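Local coordinates for protein precorrin-6A reductase (Rhodobacter capsulatus, PDB 4X7G) that catalyses the NADPH-dependent reduction of the precorrin-6A macrocycle, a step on the pathway to cobalamin (vitamin B12), at residues Arg3-Gly8 against Glu26-Tyr31; Glu12-Ala17 against Val39-Pro44. All coordinates share one frame; numbering follows the deposited sequence.

Contact 1. Residues Arg3-Gly8 against Glu26-Tyr31; sequences RLLVLG and EAVFSY. With NAP (NADP nicotinamide-adenine-dinucleotide phosphate), chain B.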
loop_
_atom_site.group_PDB
_atom_site.type_symbol
_atom_site.label_atom_id
_atom_site.label_comp_id
_atom_site.label_asym_id
_atom_site.label_seq_id
_atom_site.Cartn_x
_atom_site.Cartn_y
_atom_site.Cartn_z
ATOM N N ARG A 3 -16.323 -18.297 1.993
ATOM C CA ARG A 3 -14.906 -18.497 1.742
ATOM C C ARG A 3 -14.354 -17.131 1.277
ATOM O O ARG A 3 -14.718 -16.688 0.170
ATOM C CB ARG A 3 -14.582 -19.595 0.740
ATOM C CG ARG A 3 -13.061 -19.900 0.727
ATOM C CD ARG A 3 -12.711 -21.195 -0.014
ATOM N NE ARG A 3 -11.296 -21.551 -0.001
ATOM C CZ ARG A 3 -10.593 -22.050 1.011
ATOM N NH1 ARG A 3 -9.288 -22.224 0.688
ATOM N NH2 ARG A 3 -11.132 -22.416 2.222
ATOM N N LEU A 4 -13.567 -16.477 2.109
ATOM C CA LEU A 4 -13.119 -15.132 1.833
ATOM C C LEU A 4 -11.838 -15.114 1.123
ATOM O O LEU A 4 -10.945 -15.957 1.379
ATOM C CB LEU A 4 -13.003 -14.428 3.154
ATOM C CG LEU A 4 -14.200 -14.466 4.139
ATOM C CD1 LEU A 4 -13.892 -13.700 5.417
ATOM C CD2 LEU A 4 -15.464 -14.005 3.467
ATOM N N LEU A 5 -11.648 -14.099 0.277
ATOM C CA LEU A 5 -10.326 -13.798 -0.333
ATOM C C LEU A 5 -9.939 -12.411 0.136
ATOM O O LEU A 5 -10.669 -11.460 -0.102
ATOM C CB LEU A 5 -10.403 -13.850 -1.870
ATOM C CG LEU A 5 -9.121 -13.461 -2.601
ATOM C CD1 LEU A 5 -8.024 -14.432 -2.345
ATOM C CD2 LEU A 5 -9.429 -13.362 -4.071
ATOM N N VAL A 6 -8.778 -12.315 0.752
ATOM C CA VAL A 6 -8.211 -11.015 1.146
ATOM C C VAL A 6 -7.062 -10.715 0.230
ATOM O O VAL A 6 -6.065 -11.419 0.233
ATOM C CB VAL A 6 -7.748 -11.033 2.598
ATOM C CG1 VAL A 6 -7.092 -9.699 2.940
ATOM C CG2 VAL A 6 -8.876 -11.403 3.561
ATOM N N LEU A 7 -7.237 -9.675 -0.583
ATOM C CA LEU A 7 -6.142 -9.182 -1.385
ATOM C C LEU A 7 -5.307 -8.300 -0.479
ATOM O O LEU A 7 -5.836 -7.309 0.058
ATOM C CB LEU A 7 -6.647 -8.434 -2.632
ATOM C CG LEU A 7 -7.619 -9.242 -3.517
ATOM C CD1 LEU A 7 -8.155 -8.295 -4.622
ATOM C CD2 LEU A 7 -6.954 -10.452 -4.078
ATOM N N GLY A 8 -4.029 -8.641 -0.273
ATOM C CA GLY A 8 -3.244 -8.051 0.776
ATOM C C GLY A 8 -2.176 -7.114 0.331
ATOM O O GLY A 8 -2.260 -6.547 -0.761
ATOM N N GLU A 26 -13.150 -19.032 7.168
ATOM C CA GLU A 26 -12.470 -19.676 6.121
ATOM C C GLU A 26 -12.035 -18.604 5.111
ATOM O O GLU A 26 -12.860 -17.895 4.548
ATOM C CB GLU A 26 -13.403 -20.696 5.447
ATOM C CG GLU A 26 -12.900 -21.631 4.475
ATOM C CD GLU A 26 -13.787 -22.955 4.444
ATOM O OE1 GLU A 26 -14.389 -23.508 5.477
ATOM O OE2 GLU A 26 -13.853 -23.300 3.324
ATOM N N ALA A 27 -10.757 -18.470 4.919
ATOM C CA ALA A 27 -10.232 -17.336 4.155
ATOM C C ALA A 27 -8.889 -17.655 3.586
ATOM O O ALA A 27 -8.089 -18.379 4.249
ATOM C CB ALA A 27 -10.100 -16.097 5.036
ATOM N N VAL A 28 -8.555 -17.061 2.444
ATOM C CA VAL A 28 -7.221 -17.106 1.781
ATOM C C VAL A 28 -6.692 -15.687 1.725
ATOM O O VAL A 28 -7.476 -14.767 1.398
ATOM C CB VAL A 28 -7.379 -17.693 0.361
ATOM C CG1 VAL A 28 -6.054 -17.546 -0.375
ATOM C CG2 VAL A 28 -7.844 -19.145 0.378
ATOM N N PHE A 29 -5.412 -15.505 1.970
ATOM C CA PHE A 29 -4.724 -14.255 1.810
ATOM C C PHE A 29 -3.953 -14.245 0.548
ATOM O O PHE A 29 -3.299 -15.281 0.207
ATOM C CB PHE A 29 -3.797 -14.087 3.007
ATOM C CG PHE A 29 -3.183 -12.702 3.127
ATOM C CD1 PHE A 29 -2.086 -12.333 2.435
ATOM C CD2 PHE A 29 -3.718 -11.812 4.033
ATOM C CE1 PHE A 29 -1.517 -11.053 2.595
ATOM C CE2 PHE A 29 -3.138 -10.554 4.171
ATOM C CZ PHE A 29 -2.058 -10.231 3.516
ATOM N N SER A 30 -3.894 -13.160 -0.218
ATOM C CA SER A 30 -3.184 -13.109 -1.466
ATOM C C SER A 30 -2.131 -12.012 -1.483
ATOM O O SER A 30 -2.481 -10.813 -1.336
ATOM C CB SER A 30 -4.136 -12.899 -2.599
ATOM O OG SER A 30 -3.485 -12.882 -3.870
ATOM N N TYR A 31 -0.883 -12.383 -1.806
ATOM C CA TYR A 31 0.173 -11.444 -2.188
ATOM C C TYR A 31 0.393 -11.512 -3.706
ATOM O O TYR A 31 0.292 -12.552 -4.301
ATOM C CB TYR A 31 1.468 -11.835 -1.520
ATOM C CG TYR A 31 1.622 -11.561 -0.057
ATOM C CD1 TYR A 31 1.630 -10.255 0.481
ATOM C CD2 TYR A 31 1.887 -12.591 0.898
ATOM C CE1 TYR A 31 1.861 -9.996 1.818
ATOM C CE2 TYR A 31 2.098 -12.335 2.225
ATOM C CZ TYR A 31 2.181 -11.039 2.657
ATOM O OH TYR A 31 2.509 -10.709 3.995
HETATM P PA NAP B . -0.929 -3.074 -9.181
HETATM O O1A NAP B . -0.101 -2.227 -10.137
HETATM O O2A NAP B . -2.204 -2.656 -8.904
HETATM O O5B NAP B . -0.971 -4.548 -9.620
HETATM C C5B NAP B . -0.350 -5.119 -10.790
HETATM C C4B NAP B . -0.639 -6.588 -10.979
HETATM O O4B NAP B . -0.040 -7.334 -9.830
HETATM C C3B NAP B . -2.082 -6.975 -10.796
HETATM O O3B NAP B . -2.811 -6.725 -11.999
HETATM C C2B NAP B . -2.040 -8.381 -10.357
HETATM O O2B NAP B . -1.597 -9.220 -11.441
HETATM C C1B NAP B . -0.937 -8.392 -9.427
HETATM N N9A NAP B . -1.286 -8.117 -8.006
HETATM C C8A NAP B . -1.318 -6.908 -7.350
HETATM N N7A NAP B . -1.680 -7.074 -6.048
HETATM C C5A NAP B . -1.954 -8.410 -5.949
HETATM C C6A NAP B . -2.384 -9.224 -4.833
HETATM N N6A NAP B . -2.505 -8.729 -3.593
HETATM N N1A NAP B . -2.593 -10.545 -5.023
HETATM C C2A NAP B . -2.406 -11.042 -6.311
HETATM N N3A NAP B . -1.987 -10.430 -7.418
HETATM C C4A NAP B . -1.758 -9.106 -7.191
HETATM O O3 NAP B . -0.226 -3.209 -7.736
HETATM P PN NAP B . 1.320 -3.033 -7.233
HETATM O O1N NAP B . 1.633 -1.564 -6.987
HETATM O O2N NAP B . 2.235 -3.792 -8.094
HETATM O O5D NAP B . 1.225 -3.659 -5.749
HETATM C C5D NAP B . 1.814 -4.969 -5.502
HETATM C C4D NAP B . 1.481 -5.349 -4.144
HETATM O O4D NAP B . 2.201 -4.541 -3.230
HETATM C C3D NAP B . -0.021 -5.361 -3.772
HETATM O O3D NAP B . -0.403 -6.490 -2.970
HETATM C C2D NAP B . -0.155 -4.076 -2.956
HETATM O O2D NAP B . -1.111 -4.050 -1.969
HETATM C C1D NAP B . 1.268 -3.970 -2.344
HETATM N N1N NAP B . 1.637 -2.644 -2.158
HETATM C C2N NAP B . 1.636 -1.725 -2.899
HETATM C C3N NAP B . 2.042 -0.651 -2.193
HETATM C C7N NAP B . 1.849 0.215 -3.415
HETATM O O7N NAP B . 1.374 -0.666 -4.308
HETATM N N7N NAP B . 2.125 1.593 -3.401
HETATM C C4N NAP B . 2.385 -0.741 -0.670
HETATM C C5N NAP B . 2.390 -1.975 0.212
HETATM C C6N NAP B . 1.923 -2.816 -0.776
HETATM P P2B NAP B . -2.695 -10.005 -12.361
HETATM O O1X NAP B . -1.754 -10.950 -13.065
HETATM O O2X NAP B . -3.698 -10.566 -11.532
HETATM O O3X NAP B . -3.540 -8.981 -13.176
#
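Val6 and Phe29 meet on the face of the sheet covered by helix 11-22, where CG1 of Val6 lies 4.1 Å from Phe29 CD2. Strands 4-7 and 27-31 are the neighbouring parallel strands of a Rossmann-type beta-alpha-beta unit, and helix 11-22 is its crossover; their axes approach to 4.6 Å at an angle of 19°. Leu4 and Ala27 continue the same face, while Leu5 and Val28 pack on the other, where Tyr59 of helix 52-63 covers them. Phe29 CG stands anti to the backbone N (chi1 -169°), which carries the ring forward until CZ comes 3.7 Å from Gly8 CA. Five backbone hydrogen bonds hold the pairing, alternating from Leu4 N to Gly8 N. At its C-terminal end the cofactor takes over: adenine N6A donates to Ser30 O, and Ser30 OG donates to N1A of the same ring at 2.8 Å, so one residue reads both polar positions of that adenine edge. Gly8 O accepts from ribose O2D of NADP at 3.0 Å. At the opposite end Arg3, with a salt bridge to Glu63 through NH1, extends NH2 to Glu26 OE2 at 3.1 Å, meeting the carboxylate oxygen on its anti side with the two planes 72° apart.

Contact 2. Residues Glu12-Ala17 against Val39-Pro44; sequences EASRLA and VAQPLP. With 3Y8 (3-[(1R,2S,3S,7S,11S,16S,17R,18R,19R)-2,7,12,18-tetrakis(2-hydroxy-2-oxoethyl)-3,13-bis(3-hydroxy-3-oxopropyl)-1,2,5,7,11,17-hexamethyl-17-(3-oxidanyl-3-oxidanylidene-prop-1-enyl)-3,6,8,10,15,16,18,19,21,24-decahydrocorrin-8-yl]propanoic acid), chain C.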
loop_
_atom_site.group_PDB
_atom_site.type_symbol
_atom_site.label_atom_id
_atom_site.label_comp_id
_atom_site.label_asym_id
_atom_site.label_seq_id
_atom_site.Cartn_x
_atom_site.Cartn_y
_atom_site.Cartn_z
ATOM N N GLU A 12 -3.351 -2.742 6.929
ATOM C CA GLU A 12 -4.782 -3.034 7.053
ATOM C C GLU A 12 -5.028 -4.511 6.740
ATOM O O GLU A 12 -5.834 -5.174 7.433
ATOM C CB GLU A 12 -5.583 -2.069 6.154
ATOM C CG GLU A 12 -5.625 -0.636 6.715
ATOM C CD GLU A 12 -4.248 0.084 6.840
ATOM O OE1 GLU A 12 -3.434 -0.037 5.930
ATOM O OE2 GLU A 12 -3.994 0.739 7.877
ATOM N N ALA A 13 -4.501 -4.991 5.621
ATOM C CA ALA A 13 -4.693 -6.392 5.267
ATOM C C ALA A 13 -4.186 -7.323 6.370
ATOM O O ALA A 13 -4.797 -8.358 6.660
ATOM C CB ALA A 13 -4.010 -6.726 3.979
ATOM N N SER A 14 -3.020 -7.036 6.931
ATOM C CA SER A 14 -2.497 -7.891 8.019
ATOM C C SER A 14 -3.343 -7.868 9.216
ATOM O O SER A 14 -3.592 -8.955 9.826
ATOM C CB SER A 14 -1.062 -7.410 8.348
ATOM O OG SER A 14 -0.209 -7.615 7.253
ATOM N N ARG A 15 -3.883 -6.755 9.611
ATOM C CA ARG A 15 -4.757 -6.674 10.754
ATOM C C ARG A 15 -6.032 -7.428 10.460
ATOM O O ARG A 15 -6.570 -8.131 11.376
ATOM C CB ARG A 15 -5.044 -5.245 11.068
ATOM C CG ARG A 15 -3.819 -4.508 11.615
ATOM C CD ARG A 15 -4.220 -3.079 12.034
ATOM N NE ARG A 15 -3.051 -2.370 12.591
ATOM C CZ ARG A 15 -2.960 -1.040 12.850
ATOM N NH1 ARG A 15 -3.960 -0.177 12.594
ATOM N NH2 ARG A 15 -1.814 -0.607 13.383
ATOM N N LEU A 16 -6.537 -7.322 9.236
ATOM C CA LEU A 16 -7.752 -8.061 8.887
ATOM C C LEU A 16 -7.497 -9.573 8.918
ATOM O O LEU A 16 -8.334 -10.347 9.402
ATOM C CB LEU A 16 -8.216 -7.646 7.518
ATOM C CG LEU A 16 -9.452 -8.408 7.001
ATOM C CD1 LEU A 16 -10.661 -8.310 7.921
ATOM C CD2 LEU A 16 -9.768 -7.928 5.592
ATOM N N ALA A 17 -6.364 -9.986 8.394
ATOM C CA ALA A 17 -6.024 -11.452 8.388
ATOM C C ALA A 17 -5.991 -11.970 9.803
ATOM O O ALA A 17 -6.536 -13.071 10.070
ATOM C CB ALA A 17 -4.709 -11.654 7.736
ATOM N N VAL A 39 6.130 -11.470 4.398
ATOM C CA VAL A 39 5.977 -11.975 5.745
ATOM C C VAL A 39 4.764 -12.888 5.829
ATOM O O VAL A 39 3.728 -12.766 5.164
ATOM C CB VAL A 39 5.859 -10.909 6.775
ATOM C CG1 VAL A 39 7.150 -10.038 6.813
ATOM C CG2 VAL A 39 4.592 -10.126 6.615
ATOM N N ALA A 40 4.889 -13.863 6.736
ATOM C CA ALA A 40 3.825 -14.827 6.946
ATOM C C ALA A 40 2.556 -14.179 7.490
ATOM O O ALA A 40 2.599 -13.195 8.158
ATOM C CB ALA A 40 4.305 -15.919 7.932
ATOM N N GLN A 41 1.424 -14.733 7.088
ATOM C CA GLN A 41 0.096 -14.324 7.554
ATOM C C GLN A 41 -0.574 -15.511 8.168
ATOM O O GLN A 41 -0.294 -16.666 7.782
ATOM C CB GLN A 41 -0.713 -13.896 6.297
ATOM C CG GLN A 41 -0.173 -12.563 5.637
ATOM C CD GLN A 41 -0.397 -11.376 6.483
ATOM O OE1 GLN A 41 -1.193 -11.371 7.433
ATOM N NE2 GLN A 41 0.326 -10.300 6.149
ATOM N N PRO A 42 -1.548 -15.286 9.019
ATOM C CA PRO A 42 -2.222 -16.394 9.779
ATOM C C PRO A 42 -3.319 -17.078 9.026
ATOM O O PRO A 42 -4.248 -17.611 9.600
ATOM C CB PRO A 42 -2.741 -15.695 11.031
ATOM C CG PRO A 42 -3.048 -14.301 10.490
ATOM C CD PRO A 42 -1.879 -13.970 9.621
ATOM N N LEU A 43 -3.323 -16.999 7.685
ATOM C CA LEU A 43 -4.255 -17.645 6.768
ATOM C C LEU A 43 -3.432 -18.349 5.698
ATOM O O LEU A 43 -2.351 -17.867 5.375
ATOM C CB LEU A 43 -5.140 -16.645 6.169
ATOM C CG LEU A 43 -6.097 -15.885 7.081
ATOM C CD1 LEU A 43 -6.724 -14.739 6.302
ATOM C CD2 LEU A 43 -7.089 -16.791 7.704
ATOM N N PRO A 44 -3.976 -19.389 5.087
ATOM C CA PRO A 44 -3.382 -19.939 3.869
ATOM C C PRO A 44 -3.130 -18.809 2.869
ATOM O O PRO A 44 -4.058 -18.023 2.625
ATOM C CB PRO A 44 -4.324 -20.990 3.392
ATOM C CG PRO A 44 -5.395 -21.051 4.377
ATOM C CD PRO A 44 -5.249 -19.996 5.424
HETATM C C48 3Y8 C . 4.745 -7.318 -1.047
HETATM C C47 3Y8 C . 4.960 -7.695 2.125
HETATM C C43 3Y8 C . 2.408 -5.552 7.342
HETATM C C42 3Y8 C . 3.414 -4.707 6.450
HETATM C C41 3Y8 C . 2.506 -4.035 5.437
HETATM C C38 3Y8 C . 1.313 -0.656 3.856
HETATM C C37 3Y8 C . 2.220 -0.761 5.020
HETATM C C36 3Y8 C . 4.377 -1.461 6.091
HETATM C C35 3Y8 C . 4.556 1.023 4.192
HETATM C C32 3Y8 C . 7.974 4.344 3.292
HETATM C C31 3Y8 C . 6.822 3.856 2.315
HETATM C C2 3Y8 C . 5.518 1.661 -0.028
HETATM C C1 3Y8 C . 5.797 0.123 -0.172
HETATM C C4 3Y8 C . 5.095 0.461 2.000
HETATM C C5 3Y8 C . 4.654 0.086 3.213
HETATM C C7 3Y8 C . 3.532 -1.615 4.786
HETATM C C8 3Y8 C . 3.284 -3.067 4.552
HETATM C C6 3Y8 C . 4.232 -1.235 3.611
HETATM C C3 3Y8 C . 5.520 1.841 1.501
HETATM C C11 3Y8 C . 5.235 -5.096 1.993
HETATM C C12 3Y8 C . 5.084 -6.379 1.342
HETATM C C13 3Y8 C . 5.051 -6.264 0.022
HETATM C C14 3Y8 C . 5.254 -4.863 -0.297
HETATM C C15 3Y8 C . 5.298 -4.356 -1.578
HETATM C C16 3Y8 C . 5.486 -2.916 -1.783
HETATM C C17 3Y8 C . 5.862 -2.287 -3.097
HETATM C C18 3Y8 C . 5.978 -0.783 -2.696
HETATM C C19 3Y8 C . 5.155 -0.629 -1.343
HETATM C C20 3Y8 C . 7.296 -0.179 -0.072
HETATM C C21 3Y8 C . 6.387 -8.281 2.504
HETATM C C24 3Y8 C . 6.435 -5.046 2.944
HETATM C C25 3Y8 C . 6.582 2.545 -0.703
HETATM C C26 3Y8 C . 4.099 1.998 -0.505
HETATM O O59 3Y8 C . 10.790 -2.552 -2.118
HETATM C C57 3Y8 C . 9.771 -3.167 -2.653
HETATM O O58 3Y8 C . 9.799 -4.164 -3.422
HETATM C C56 3Y8 C . 8.448 -2.483 -2.434
HETATM C C55 3Y8 C . 7.333 -2.794 -3.482
HETATM C C54 3Y8 C . 4.846 -2.547 -4.184
HETATM C C60 3Y8 C . 5.458 0.255 -3.689
HETATM C C61 3Y8 C . 6.213 0.429 -4.925
HETATM O O62 3Y8 C . 5.607 1.089 -5.851
HETATM O O63 3Y8 C . 7.392 -0.002 -5.055
HETATM N N24 3Y8 C . 5.022 -2.023 -0.891
HETATM N N23 3Y8 C . 5.382 -4.193 0.882
HETATM C C49 3Y8 C . 3.259 -7.250 -1.423
HETATM C C50 3Y8 C . 2.766 -8.268 -2.397
HETATM O O51 3Y8 C . 3.562 -9.069 -2.938
HETATM O O52 3Y8 C . 1.487 -8.296 -2.519
HETATM O O23 3Y8 C . 6.505 -8.666 3.685
HETATM O O22 3Y8 C . 7.232 -8.302 1.642
HETATM C C10 3Y8 C . 3.893 -4.750 2.716
HETATM C C9 3Y8 C . 3.895 -3.432 3.412
HETATM N N22 3Y8 C . 4.522 -2.311 2.851
HETATM O O44 3Y8 C . 1.845 -4.910 8.239
HETATM O O45 3Y8 C . 2.442 -6.703 7.195
HETATM O O39 3Y8 C . 0.080 -0.593 4.163
HETATM O O40 3Y8 C . 1.777 -0.487 2.731
HETATM N N21 3Y8 C . 5.257 -0.416 1.069
HETATM C C27 3Y8 C . 3.692 3.475 -0.232
HETATM O O28 3Y8 C . 4.015 4.295 -1.100
HETATM O O29 3Y8 C . 3.092 3.769 0.798
HETATM C C30 3Y8 C . 6.766 2.359 2.288
HETATM O O34 3Y8 C . 9.152 3.988 2.918
HETATM O O33 3Y8 C . 7.498 5.109 4.131
HETATM O O HOH W 1 -1.375 -10.707 10.023
#
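Gln41 reaches across to Ser14 and Ala17 of helix 11-22. Its CB starts beside the Phe29 ring, and CG packs closer, 3.7 Å from Phe29 CE1. A bend at chi2 (-68°) then brings the amide up to the helix, with its two ends meeting different groups. OE1 sits 3.5 Å from Ala17 CB and accepts a bond from a water at 2.7 Å; that water also donates to Ser14 O at 2.8 Å, tying the loop to the helix backbone. NE2 donates to Ser14 OG at 3.0 Å, nearly straight (164°) and with the hydroxyl in the amide plane, and it is also hydrogen-bonded to Tyr31 OH. These bonds fix which way round the amide lies. Next to the amide, Pro42 and Leu43 both pack against Ala17, with Leu43 CD1 4.0 Å from Ala17 CB. A leucine in place of Gln41 would probably leave Ser14 OG without this donor and the bridging water without its acceptor on the loop. Ser14 OG in turn donates to carboxylate oxygen O45 of the bound precorrin at 2.8 Å, and Val39 N holds O23 of an acetate arm. Gln41 is thus a second-shell residue positioning a first-shell serine on this Rossmann-type domain's side of the tetrapyrrole-binding pocket.

The four segments interleave along the chain: helix segment 12-17 of contact 2 lies between the two strands of contact 1, and loop 39-44 follows the second strand. The contact centres are 9 Å apart, and direct links bind them. Phe29 N and Pro44 O, 2.9 Å apart, probably hydrogen-bond, pairing loop to strand, and Tyr31 OH probably bonds Val39 O at 2.7 Å. Where the first strand turns into the helix, Gly8 CA packs on Ala13 CB at 3.5 Å. The division of labour follows: contact 1 holds NADP, contact 2 holds precorrin side arms, and the Ser14 side chain lies about 9 Å from the cofactor. Tyr31, touching both ligands, joins the two sites.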